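Local structure of protein CbbY (Rhodobacter sphaeroides, 4UAS) at residues A[91-95]-A[96-100]; A[130-134]-A[135-139]. The protein removes a phosphate from xylulose-1,5-bisphosphate, a potent inhibitor of Rubisco, as a magnesium-dependent and highly selective sugar phosphatase. One frame throughout, in Å; residues are numbered along the deposited sequence.

Contact 1 (A[91-95]-A[96-100]); sequences IALRP and GIADL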
loop_
_atom_site.group_PDB
_atom_site.type_symbol
_atom_site.label_atom_id
_atom_site.label_comp_id
_atom_site.label_asym_id
_atom_site.label_seq_id
_atom_site.Cartn_x
_atom_site.Cartn_y
_atom_site.Cartn_z
ATOM N N ILE A 91 12.748 7.870 -3.464
ATOM C CA ILE A 91 11.313 7.688 -3.729
ATOM C C ILE A 91 10.574 9.019 -3.544
ATOM O O ILE A 91 10.756 9.752 -2.580
ATOM C CB ILE A 91 10.721 6.614 -2.806
ATOM C CG1 ILE A 91 11.447 5.226 -2.941
ATOM C CG2 ILE A 91 9.250 6.413 -3.042
ATOM C CD1 ILE A 91 11.366 4.610 -4.301
ATOM N N ALA A 92 9.692 9.323 -4.492
ATOM C CA ALA A 92 8.813 10.520 -4.457
ATOM C C ALA A 92 7.375 10.102 -4.322
ATOM O O ALA A 92 6.979 9.016 -4.737
ATOM C CB ALA A 92 8.943 11.317 -5.746
ATOM N N LEU A 93 6.548 11.010 -3.803
ATOM C CA LEU A 93 5.092 10.771 -3.897
ATOM C C LEU A 93 4.612 10.749 -5.324
ATOM O O LEU A 93 5.142 11.458 -6.196
ATOM C CB LEU A 93 4.317 11.857 -3.143
ATOM C CG LEU A 93 4.623 11.959 -1.658
ATOM C CD1 LEU A 93 4.038 13.232 -1.079
ATOM C CD2 LEU A 93 4.051 10.715 -0.948
ATOM N N ARG A 94 3.574 9.972 -5.623
ATOM C CA ARG A 94 2.945 10.006 -6.920
ATOM C C ARG A 94 2.358 11.405 -7.184
ATOM O O ARG A 94 1.901 12.093 -6.264
ATOM C CB ARG A 94 1.879 8.942 -7.042
ATOM C CG ARG A 94 2.470 7.528 -7.122
ATOM C CD ARG A 94 1.423 6.488 -7.558
ATOM N NE ARG A 94 0.964 6.739 -8.924
ATOM C CZ ARG A 94 -0.099 6.189 -9.456
ATOM N NH1 ARG A 94 -0.821 5.285 -8.791
ATOM N NH2 ARG A 94 -0.494 6.579 -10.687
ATOM N N PRO A 95 2.316 11.811 -8.450
ATOM C CA PRO A 95 1.694 13.074 -8.776
ATOM C C PRO A 95 0.289 13.211 -8.215
ATOM O O PRO A 95 -0.525 12.274 -8.267
ATOM C CB PRO A 95 1.685 13.140 -10.278
ATOM C CG PRO A 95 2.791 12.223 -10.703
ATOM C CD PRO A 95 2.880 11.174 -9.649
ATOM N N GLY A 96 -0.014 14.394 -7.682
ATOM C CA GLY A 96 -1.319 14.707 -7.166
ATOM C C GLY A 96 -1.541 14.410 -5.673
ATOM O O GLY A 96 -2.488 14.884 -5.083
ATOM N N ILE A 97 -0.736 13.513 -5.112
ATOM C CA ILE A 97 -0.978 13.045 -3.756
ATOM C C ILE A 97 -0.708 14.122 -2.683
ATOM O O ILE A 97 -1.565 14.399 -1.828
ATOM C CB ILE A 97 -0.116 11.777 -3.478
ATOM C CG1 ILE A 97 -0.562 10.534 -4.293
ATOM C CG2 ILE A 97 -0.039 11.490 -1.982
ATOM C CD1 ILE A 97 -1.954 10.073 -3.930
ATOM N N ALA A 98 0.419 14.775 -2.788
ATOM C CA ALA A 98 0.720 15.855 -1.865
ATOM C C ALA A 98 -0.324 16.973 -1.943
ATOM O O ALA A 98 -0.775 17.488 -0.894
ATOM C CB ALA A 98 2.136 16.434 -2.090
ATOM N N ASP A 99 -0.726 17.367 -3.149
ATOM C CA ASP A 99 -1.747 18.447 -3.310
ATOM C C ASP A 99 -3.082 18.039 -2.690
ATOM O O ASP A 99 -3.731 18.868 -2.049
ATOM C CB ASP A 99 -1.930 18.751 -4.757
ATOM C CG ASP A 99 -0.711 19.402 -5.378
ATOM O OD1 ASP A 99 0.130 19.938 -4.643
ATOM O OD2 ASP A 99 -0.664 19.438 -6.626
ATOM N N LEU A 100 -3.539 16.805 -2.893
ATOM C CA LEU A 100 -4.798 16.359 -2.334
ATOM C C LEU A 100 -4.727 16.389 -0.784
ATOM O O LEU A 100 -5.684 16.820 -0.138
ATOM C CB LEU A 100 -5.130 14.973 -2.825
ATOM C CG LEU A 100 -6.468 14.437 -2.320
ATOM C CD1 LEU A 100 -7.574 15.245 -2.855
ATOM C CD2 LEU A 100 -6.630 12.959 -2.694
HETATM O O HOH W 1 2.384 14.479 -4.973
#
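R94 and I97 meet through backbone and side chain at once, a compact example of how a linker turns into a helix. The amide N of I97 donates to the carbonyl O of R94 over 3.2 Å, a nearly straight bond (165° at the hydrogen) whose donor lies 31° out of the carbonyl plane. A water donates a second hydrogen bond to R94 O, 2.8 Å from the water oxygen; that water in turn accepts from A98 N at 3.0 Å, linking the R94 carbonyl to the helix's first turn. Alongside, CG1 of I97 rests 4.0 Å from CB of R94. I97 has its CG1 anti to the carbonyl carbon (chi1 -68°), which folds this branch back over the turn and leaves CG2 facing CD2 of L93. The other methyl of L93, CD1, lies 3.9 Å from CB of A98, a small apolar patch beside the polar bridge.

Behind this shell stand P95 and G96. G96 has a positive phi, where a side chain would collide with the P95 carbonyl; it is also the N-cap of helix 97-107, and its O receives L100 N. Farther out, the R94 guanidinium donates through NH1 to G11 O and S194 O, close to the magnesium ligand D176, and the R94 backbone bonds to L13. With P95 and G96 at its central corners, R94-I97 is a type II beta turn, here starting a core helix where, as in related HAD phosphatases with an inserted helical cap, the chain returns from cap to Rossmann-like core.

Contact 2 (A[130-134]-A[135-139]); sequences FGHPA and REIFD
I137 leans on F130 and H132 from the far side of a short turn, and its four side-chain carbons can be followed in turn. CB lies 3.7 Å from A134 O. From there CG1, set beside the backbone N (chi1 -55°), runs toward the base of F130 and stops 3.9 Å from its CB. CG2 branches the other way and lies over the centre of the F130 ring, 4.0 Å from the centroid and only 6° off the normal, a CH-pi contact. The same methyl also stands above one face of F138, nearer that ring's rim. At the tip, CD1 approaches H132, 3.7 Å from CD2, and also touches CB of F130. The two phenyl rings complete the corner as an offset edge-to-face pair, the edge of F138 directed at the face of F130, with planes 87° apart.

The turn joins helix 119-129 to strand 140-142 and so forms part of a beta-alpha-beta crossover in the Rossmann-like HAD core, entering the outermost strand of the parallel sheet. With F130 cut back to an alanine, CG2 of I137 would probably lose the ring it lies over and the F138 edge its facing partner, leaving a gap between them.

Two amides share A134 O: F138 N, at 2.9 Å, comes in almost head-on to the carbonyl, whereas I137 N approaches from above the carbonyl plane. E136 N reaches P133 O in a similar raised position. On the outer side, the E136 carboxylate lies against the P133 ring, with OE2 3.4 Å from CG. Helix 119-129 also supports the turn: A134 N donates to E123 OE1, and F138 rests on C126.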
loop_
_atom_site.group_PDB
_atom_site.type_symbol
_atom_site.label_atom_id
_atom_site.label_comp_id
_atom_site.label_asym_id
_atom_site.label_seq_id
_atom_site.Cartn_x
_atom_site.Cartn_y
_atom_site.Cartn_z
ATOM N N PHE A 130 7.080 12.792 3.004
ATOM C CA PHE A 130 6.296 13.846 3.561
ATOM C C PHE A 130 7.139 14.737 4.477
ATOM O O PHE A 130 6.716 15.851 4.782
ATOM C CB PHE A 130 5.039 13.374 4.291
ATOM C CG PHE A 130 3.919 12.787 3.443
ATOM C CD1 PHE A 130 3.008 13.651 2.798
ATOM C CD2 PHE A 130 3.697 11.467 3.356
ATOM C CE1 PHE A 130 2.006 13.161 2.063
ATOM C CE2 PHE A 130 2.670 10.991 2.641
ATOM C CZ PHE A 130 1.823 11.816 2.008
ATOM N N GLY A 131 8.287 14.245 4.997
ATOM C CA GLY A 131 9.157 14.901 5.927
ATOM C C GLY A 131 8.617 14.983 7.348
ATOM O O GLY A 131 8.940 15.901 8.086
ATOM N N HIS A 132 7.705 14.054 7.676
ATOM C CA HIS A 132 7.093 13.962 9.037
ATOM C C HIS A 132 6.916 12.516 9.442
ATOM O O HIS A 132 6.766 11.638 8.592
ATOM C CB HIS A 132 5.678 14.574 8.942
ATOM C CG HIS A 132 5.637 16.055 8.633
ATOM N ND1 HIS A 132 6.097 16.989 9.503
ATOM C CD2 HIS A 132 5.259 16.731 7.516
ATOM C CE1 HIS A 132 5.968 18.187 8.968
ATOM N NE2 HIS A 132 5.467 18.062 7.754
ATOM N N PRO A 133 6.837 12.229 10.769
ATOM C CA PRO A 133 6.317 10.916 11.193
ATOM C C PRO A 133 4.902 10.683 10.668
ATOM O O PRO A 133 4.189 11.682 10.423
ATOM C CB PRO A 133 6.284 11.026 12.734
ATOM C CG PRO A 133 6.400 12.470 13.017
ATOM C CD PRO A 133 6.999 13.176 11.877
ATOM N N ALA A 134 4.551 9.448 10.438
ATOM C CA ALA A 134 3.286 9.163 9.798
ATOM C C ALA A 134 2.100 9.749 10.514
ATOM O O ALA A 134 1.089 10.144 9.887
ATOM C CB ALA A 134 3.156 7.670 9.650
ATOM N N ARG A 135 2.173 9.773 11.856
ATOM C CA ARG A 135 1.051 10.174 12.674
ATOM C C ARG A 135 0.838 11.694 12.634
ATOM O O ARG A 135 -0.202 12.158 13.095
ATOM C CB ARG A 135 1.208 9.562 14.103
ATOM C CG ARG A 135 1.089 8.017 14.008
ATOM C CD ARG A 135 1.334 7.206 15.313
ATOM N NE ARG A 135 1.515 5.793 15.008
ATOM C CZ ARG A 135 0.545 4.901 14.762
ATOM N NH1 ARG A 135 -0.760 5.246 14.920
ATOM N NH2 ARG A 135 0.852 3.660 14.375
ATOM N N GLU A 136 1.777 12.466 12.063
ATOM C CA GLU A 136 1.495 13.835 11.762
ATOM C C GLU A 136 0.809 14.131 10.441
ATOM O O GLU A 136 0.420 15.270 10.166
ATOM C CB GLU A 136 2.835 14.642 11.804
ATOM C CG GLU A 136 3.395 14.786 13.207
ATOM C CD GLU A 136 4.675 15.617 13.278
ATOM O OE1 GLU A 136 4.923 16.434 12.355
ATOM O OE2 GLU A 136 5.334 15.432 14.306
ATOM N N ILE A 137 0.766 13.116 9.571
ATOM C CA ILE A 137 0.083 13.206 8.278
ATOM C C ILE A 137 -1.291 12.581 8.355
ATOM O O ILE A 137 -2.252 13.189 7.921
ATOM C CB ILE A 137 0.914 12.572 7.147
ATOM C CG1 ILE A 137 2.322 13.188 7.092
ATOM C CG2 ILE A 137 0.241 12.697 5.767
ATOM C CD1 ILE A 137 2.328 14.650 6.773
ATOM N N PHE A 138 -1.351 11.347 8.912
ATOM C CA PHE A 138 -2.589 10.548 8.914
ATOM C C PHE A 138 -3.146 10.499 10.335
ATOM O O PHE A 138 -2.431 10.187 11.303
ATOM C CB PHE A 138 -2.284 9.170 8.378
ATOM C CG PHE A 138 -1.784 9.224 6.951
ATOM C CD1 PHE A 138 -2.676 9.427 5.895
ATOM C CD2 PHE A 138 -0.454 9.068 6.649
ATOM C CE1 PHE A 138 -2.200 9.526 4.590
ATOM C CE2 PHE A 138 0.027 9.169 5.356
ATOM C CZ PHE A 138 -0.846 9.387 4.310
ATOM N N ASP A 139 -4.439 10.703 10.424
ATOM C CA ASP A 139 -5.165 10.632 11.704
ATOM C C ASP A 139 -5.278 9.181 12.181
ATOM O O ASP A 139 -5.324 8.926 13.397
ATOM C CB ASP A 139 -6.526 11.260 11.526
ATOM C CG ASP A 139 -6.422 12.707 11.113
ATOM O OD1 ASP A 139 -6.026 13.480 11.949
ATOM O OD2 ASP A 139 -6.609 13.023 9.922
#

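How the contacts relate
Both contacts are local turns next to helices of the HAD core: contact 1 leads into helix 97-107, contact 2 leaves helix 119-129. Contact 1 is a surface feature, built mainly of backbone bonds and a bridging water, with a thin apolar patch. Contact 2 is partly buried and leans instead on aromatic and aliphatic packing, though backbone amides still close its turn, and the E136 side chain is at the surface. The R94 side chain lies about 8 Å from the magnesium ion and that of F138 about 13 Å. They meet directly, CD1 of L93 packing 3.7 Å from CE1 of F130, so the apolar patches of the two turns run together.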